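Local atomic coordinates of PHOX (Pseudomonas fluorescens, PDB entry 4A9V), a protein that hydrolyses phosphate monoesters as an alkaline phosphatase, using an iron-calcium cofactor held in a beta-propeller. Residues Gly182-Gly187 with Ala275-Thr280; Gly283-Tyr288 with Asp305-Arg310. All coordinates share one frame; numbering follows the deposited sequence.

Interaction 1 (Gly182-Gly187 with Ala275-Thr280). With LI (lithium ion), chain C; EDO (1,2-ethanediol), chain O.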
loop_
_atom_site.group_PDB
_atom_site.type_symbol
_atom_site.label_atom_id
_atom_site.label_comp_id
_atom_site.label_asym_id
_atom_site.label_seq_id
_atom_site.Cartn_x
_atom_site.Cartn_y
_atom_site.Cartn_z
ATOM N N GLY A 182 -1.437 7.698 -0.516
ATOM C CA GLY A 182 -2.501 8.584 -0.955
ATOM C C GLY A 182 -1.925 9.897 -1.430
ATOM O O GLY A 182 -0.807 10.260 -1.079
ATOM N N LYS A 183 -2.712 10.612 -2.214
ATOM C CA LYS A 183 -2.324 11.905 -2.755
ATOM C C LYS A 183 -3.440 12.878 -2.428
ATOM O O LYS A 183 -4.582 12.657 -2.821
ATOM C CB LYS A 183 -2.151 11.804 -4.271
ATOM C CG LYS A 183 -1.818 13.132 -4.930
ATOM C CD LYS A 183 -1.608 12.965 -6.424
ATOM C CE LYS A 183 -1.338 14.287 -7.114
ATOM N NZ LYS A 183 -1.234 14.092 -8.590
ATOM N N THR A 184 -3.122 13.942 -1.698
ATOM C CA THR A 184 -4.171 14.860 -1.267
ATOM C C THR A 184 -4.313 16.009 -2.261
ATOM O O THR A 184 -3.344 16.405 -2.916
ATOM C CB THR A 184 -3.912 15.442 0.133
ATOM O OG1 THR A 184 -2.900 16.451 0.039
ATOM C CG2 THR A 184 -3.517 14.364 1.124
ATOM N N PRO A 185 -5.503 16.623 -2.295
ATOM C CA PRO A 185 -5.710 17.745 -3.197
ATOM C C PRO A 185 -5.099 19.038 -2.672
ATOM O O PRO A 185 -5.133 20.039 -3.375
ATOM C CB PRO A 185 -7.238 17.850 -3.301
ATOM C CG PRO A 185 -7.769 17.145 -2.108
ATOM C CD PRO A 185 -6.773 16.068 -1.795
ATOM N N TRP A 186 -4.496 19.007 -1.482
ATOM C CA TRP A 186 -3.726 20.151 -0.991
ATOM C C TRP A 186 -2.238 19.909 -1.070
ATOM O O TRP A 186 -1.454 20.606 -0.425
ATOM C CB TRP A 186 -4.150 20.538 0.432
ATOM C CG TRP A 186 -4.148 19.405 1.427
ATOM C CD1 TRP A 186 -3.140 19.065 2.324
ATOM C CD2 TRP A 186 -5.240 18.464 1.694
ATOM N NE1 TRP A 186 -3.506 17.974 3.069
ATOM C CE2 TRP A 186 -4.763 17.571 2.743
ATOM C CE3 TRP A 186 -6.516 18.285 1.189
ATOM C CZ2 TRP A 186 -5.514 16.490 3.178
ATOM C CZ3 TRP A 186 -7.272 17.214 1.656
ATOM C CH2 TRP A 186 -6.787 16.346 2.633
ATOM N N GLY A 187 -1.825 19.045 -1.993
ATOM C CA GLY A 187 -0.427 18.976 -2.409
ATOM C C GLY A 187 0.477 18.201 -1.471
ATOM O O GLY A 187 1.684 18.420 -1.453
ATOM N N ALA A 275 -4.431 4.837 1.163
ATOM C CA ALA A 275 -5.294 5.893 1.664
ATOM C C ALA A 275 -5.911 6.601 0.461
ATOM O O ALA A 275 -5.234 7.321 -0.263
ATOM C CB ALA A 275 -4.489 6.867 2.512
ATOM N N ALA A 276 -7.161 6.266 0.170
ATOM C CA ALA A 276 -7.828 6.705 -1.054
ATOM C C ALA A 276 -8.628 7.969 -0.790
ATOM O O ALA A 276 -9.571 7.955 -0.001
ATOM C CB ALA A 276 -8.747 5.610 -1.575
ATOM N N LEU A 277 -8.251 9.062 -1.446
ATOM C CA LEU A 277 -8.894 10.358 -1.219
ATOM C C LEU A 277 -10.182 10.500 -2.018
ATOM O O LEU A 277 -10.224 10.204 -3.210
ATOM C CB LEU A 277 -7.936 11.493 -1.587
ATOM C CG LEU A 277 -7.096 12.062 -0.445
ATOM C CD1 LEU A 277 -7.938 12.867 0.528
ATOM C CD2 LEU A 277 -6.315 10.977 0.270
ATOM N N ALA A 278 -11.170 11.115 -1.382
ATOM C CA ALA A 278 -12.385 11.563 -2.036
ATOM C C ALA A 278 -12.851 12.823 -1.310
ATOM O O ALA A 278 -12.171 13.318 -0.411
ATOM C CB ALA A 278 -13.448 10.466 -1.983
ATOM N N GLU A 279 -14.015 13.320 -1.688
ATOM C CA GLU A 279 -14.526 14.551 -1.117
ATOM C C GLU A 279 -16.030 14.401 -0.972
ATOM O O GLU A 279 -16.695 13.892 -1.871
ATOM C CB GLU A 279 -14.181 15.724 -2.044
ATOM C CG GLU A 279 -14.521 17.114 -1.512
ATOM C CD GLU A 279 -14.002 18.258 -2.390
ATOM O OE1 GLU A 279 -13.318 18.018 -3.405
ATOM O OE2 GLU A 279 -14.196 19.430 -2.006
ATOM N N THR A 280 -16.570 14.821 0.171
ATOM C CA THR A 280 -18.023 14.859 0.342
ATOM C C THR A 280 -18.643 15.927 -0.562
ATOM O O THR A 280 -17.955 16.825 -1.051
ATOM C CB THR A 280 -18.419 15.175 1.792
ATOM O OG1 THR A 280 -18.074 16.528 2.079
ATOM C CG2 THR A 280 -17.750 14.238 2.777
HETATM LI LI LI C . -15.179 18.438 -3.466
HETATM C C1 EDO O . -0.555 17.593 -9.124
HETATM O O1 EDO O . -0.239 16.260 -9.815
HETATM C C2 EDO O . -0.655 17.353 -7.613
HETATM O O2 EDO O . -0.205 18.524 -6.907
HETATM O O HOH W 1 -5.392 9.226 -2.851
HETATM O O HOH W 2 -17.472 17.350 -3.800
HETATM O O HOH W 3 -15.219 20.761 -4.406
#

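Interaction 2 (Gly283-Tyr288 with Asp305-Arg310)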
loop_
_atom_site.group_PDB
_atom_site.type_symbol
_atom_site.label_atom_id
_atom_site.label_comp_id
_atom_site.label_asym_id
_atom_site.label_seq_id
_atom_site.Cartn_x
_atom_site.Cartn_y
_atom_site.Cartn_z
ATOM N N GLY A 283 -17.788 19.223 0.657
ATOM C CA GLY A 283 -16.421 19.687 0.464
ATOM C C GLY A 283 -15.393 19.199 1.477
ATOM O O GLY A 283 -14.266 19.687 1.486
ATOM N N ARG A 284 -15.765 18.251 2.332
ATOM C CA ARG A 284 -14.846 17.706 3.321
ATOM C C ARG A 284 -14.037 16.561 2.745
ATOM O O ARG A 284 -14.475 15.884 1.824
ATOM C CB ARG A 284 -15.631 17.257 4.551
ATOM C CG ARG A 284 -16.342 18.422 5.221
ATOM C CD ARG A 284 -17.208 18.008 6.394
ATOM N NE ARG A 284 -18.306 17.133 6.017
ATOM C CZ ARG A 284 -18.635 16.057 6.728
ATOM N NH1 ARG A 284 -17.898 15.718 7.780
ATOM N NH2 ARG A 284 -19.664 15.306 6.383
ATOM N N ALA A 285 -12.847 16.348 3.293
ATOM C CA ALA A 285 -11.988 15.266 2.831
ATOM C C ALA A 285 -12.477 13.921 3.341
ATOM O O ALA A 285 -12.908 13.796 4.488
ATOM C CB ALA A 285 -10.553 15.507 3.275
ATOM N N VAL A 286 -12.351 12.918 2.484
ATOM C CA VAL A 286 -12.661 11.536 2.820
ATOM C C VAL A 286 -11.443 10.688 2.473
ATOM O O VAL A 286 -10.828 10.866 1.422
ATOM C CB VAL A 286 -13.898 11.050 2.026
ATOM C CG1 VAL A 286 -14.204 9.590 2.317
ATOM C CG2 VAL A 286 -15.099 11.936 2.333
ATOM N N VAL A 287 -11.085 9.796 3.388
ATOM C CA VAL A 287 -9.964 8.884 3.172
ATOM C C VAL A 287 -10.413 7.454 3.462
ATOM O O VAL A 287 -10.717 7.119 4.605
ATOM C CB VAL A 287 -8.757 9.231 4.067
ATOM C CG1 VAL A 287 -7.562 8.379 3.671
ATOM C CG2 VAL A 287 -8.431 10.719 4.010
ATOM N N TYR A 288 -10.529 6.631 2.423
ATOM C CA TYR A 288 -10.852 5.208 2.596
ATOM C C TYR A 288 -9.566 4.408 2.810
ATOM O O TYR A 288 -8.560 4.656 2.141
ATOM C CB TYR A 288 -11.591 4.662 1.366
ATOM C CG TYR A 288 -12.944 5.284 1.114
ATOM C CD1 TYR A 288 -14.053 4.882 1.836
ATOM C CD2 TYR A 288 -13.130 6.197 0.088
ATOM C CE1 TYR A 288 -15.306 5.405 1.571
ATOM C CE2 TYR A 288 -14.378 6.732 -0.186
ATOM C CZ TYR A 288 -15.472 6.312 0.546
ATOM O OH TYR A 288 -16.728 6.822 0.291
ATOM N N ASP A 305 -13.317 19.689 8.704
ATOM C CA ASP A 305 -13.280 20.921 7.935
ATOM C C ASP A 305 -13.410 20.640 6.442
ATOM O O ASP A 305 -12.987 19.598 5.932
ATOM C CB ASP A 305 -11.967 21.652 8.205
ATOM C CG ASP A 305 -11.736 21.902 9.680
ATOM O OD1 ASP A 305 -12.701 22.258 10.388
ATOM O OD2 ASP A 305 -10.577 21.764 10.129
ATOM N N LYS A 306 -13.951 21.619 5.734
ATOM C CA LYS A 306 -13.916 21.618 4.286
ATOM C C LYS A 306 -12.491 21.807 3.795
ATOM O O LYS A 306 -11.716 22.580 4.371
ATOM C CB LYS A 306 -14.820 22.722 3.730
ATOM C CG LYS A 306 -16.291 22.513 4.035
ATOM C CD LYS A 306 -17.134 23.667 3.528
ATOM C CE LYS A 306 -18.607 23.439 3.825
ATOM N NZ LYS A 306 -18.835 22.414 4.884
ATOM N N ILE A 307 -12.168 21.143 2.693
ATOM C CA ILE A 307 -10.921 21.399 1.995
ATOM C C ILE A 307 -10.930 22.820 1.460
ATOM O O ILE A 307 -11.871 23.233 0.783
ATOM C CB ILE A 307 -10.745 20.433 0.814
ATOM C CG1 ILE A 307 -10.733 18.982 1.297
ATOM C CG2 ILE A 307 -9.492 20.764 0.026
ATOM C CD1 ILE A 307 -10.952 17.980 0.182
ATOM N N ASN A 308 -9.857 23.549 1.733
ATOM C CA ASN A 308 -9.651 24.854 1.133
ATOM C C ASN A 308 -8.825 24.685 -0.136
ATOM O O ASN A 308 -7.610 24.516 -0.078
ATOM C CB ASN A 308 -8.933 25.767 2.126
ATOM C CG ASN A 308 -8.877 27.199 1.652
ATOM O OD1 ASN A 308 -8.810 27.460 0.451
ATOM N ND2 ASN A 308 -8.893 28.139 2.586
ATOM N N HIS A 309 -9.493 24.599 -1.277
ATOM C CA HIS A 309 -8.804 24.257 -2.520
ATOM C C HIS A 309 -7.863 25.344 -2.969
ATOM O O HIS A 309 -6.795 25.054 -3.508
ATOM C CB HIS A 309 -9.802 23.924 -3.618
ATOM C CG HIS A 309 -10.473 22.590 -3.434
ATOM N ND1 HIS A 309 -9.844 21.420 -3.675
ATOM C CD2 HIS A 309 -11.721 22.267 -2.926
ATOM C CE1 HIS A 309 -10.678 20.405 -3.400
ATOM N NE2 HIS A 309 -11.815 20.920 -2.918
ATOM N N ARG A 310 -8.221 26.606 -2.733
ATOM C CA ARG A 310 -7.467 27.733 -3.293
ATOM C C ARG A 310 -6.242 28.096 -2.474
ATOM O O ARG A 310 -5.359 28.806 -2.961
ATOM C CB ARG A 310 -8.369 28.954 -3.440
ATOM C CG ARG A 310 -9.341 28.813 -4.585
ATOM C CD ARG A 310 -10.462 29.832 -4.507
ATOM N NE ARG A 310 -11.365 29.711 -5.641
ATOM C CZ ARG A 310 -12.296 28.776 -5.776
ATOM N NH1 ARG A 310 -12.569 27.941 -4.784
ATOM N NH2 ARG A 310 -12.980 28.709 -6.910
HETATM O O HOH W 4 -14.038 21.921 -0.265
#

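Interaction 1 (Gly182-Gly187 with Ala275-Thr280)
The chi1 of L277, -94°, is well off a staggered position, and together with chi2 at -71° it sets CG next to K183 O and lays the side chain against the end of strand 178-183 and the turn after it. CG sits 3.5 Å from K183 O, so the branch point touches a backbone carbonyl. CD1 reaches further along the turn, crossing P185 obliquely to stand 4.1 Å from P185 CD and coming up obliquely to the indole of W186, where CH2 is the nearest ring atom. That indole is backed on one face by T184 CB, which lies over the ring centre. The type I turn from T184 to G187 is closed by the bond from G187 N to T184 O.

No direct hydrogen bond joins the segments. Water 1 does the polar work: it accepts from K183 N (3.1 Å) and from L277 N, and donates to A275 O. Beside it, G182 CA packs 3.1 Å from A275 O, and a side chain at G182 would run into that oxygen.

Two side chains have polar partners beyond the contact. K183, fully extended, gives NZ to an ethanediol and to L73 O, while E279 holds a lithium ion through both carboxylate oxygens, with OE2 also bonded to H309 NE2.

W186 NE1 bonds E251 OE2, tying the turn to strand 249-252. L277 also packs on L190 of strand 189-193 and V287 of strand 284-290, so the contact joins the edge strand 178-183 of one propeller sheet to the edge strand 276-279 of the next.

Interaction 2 (Gly283-Tyr288 with Asp305-Arg310)
This is a backbone-led contact between residues 283-285 and the loop that follows strand 296-303, at the periphery of the propeller and away from its annotated metal sites. One direct hydrogen bond joins the segments: I307 N gives its proton to G283 O over 2.8 Å, nearly straight at 160° and in the plane of the carbonyl. The same oxygen is approached by K306 CA, a CA-H...O contact, and lies within hydrogen-bonding distance of water 4, which also reaches I307 O.

Around this bond, side chains pack mainly against the backbone of the other segment. I307 has CG1 beside its backbone N (chi1 -60°), and the extended chi2 carries CD1 toward A285, 4.0 Å from A285 CB; CG1 itself is 3.6 Å from G283 O. Its other branch, CG2, sits over the centre of one face of the H309 ring. An alanine at I307 would lose the CG1-CD1 arm and CG2, and would probably leave A285 and the H309 ring less well packed.

R284 lays the aliphatic part of its chain against the loop, CG 3.6 Å from D305 O, then bends at chi3 (-63°). Its NE forms a salt bridge with D282 and its NH1 bonds S303 O. G283 has a positive phi, and a CB there would be jammed against the carbonyl O of the preceding residue.

R284 NE and K306 NZ are 5.4 Å apart, and the repulsion between these like charges is likely to be eased by D282. The attachment therefore rests on a backbone bond and apolar packing rather than on paired charges across the segments.

Overall arrangement
The two interactions lie side by side, their centres about 8 Å apart and on the same side of the chain's centre. They come in series along the sequence: interaction 1 closes at strand 276-279, and interaction 2 opens on the next strand, 284-290. These strands are antiparallel neighbours in one sheet, and the probable bonds A278 N to V286 O (2.8 Å) and A276 N to Y288 O (2.9 Å) connect the contacts directly. H309 of 305-310 also bonds E279 of 275-280. Interaction 1 thus links this sheet to the one before it, nearer the calcium ligand E273, while interaction 2 fastens a peripheral loop to the same pair of strands.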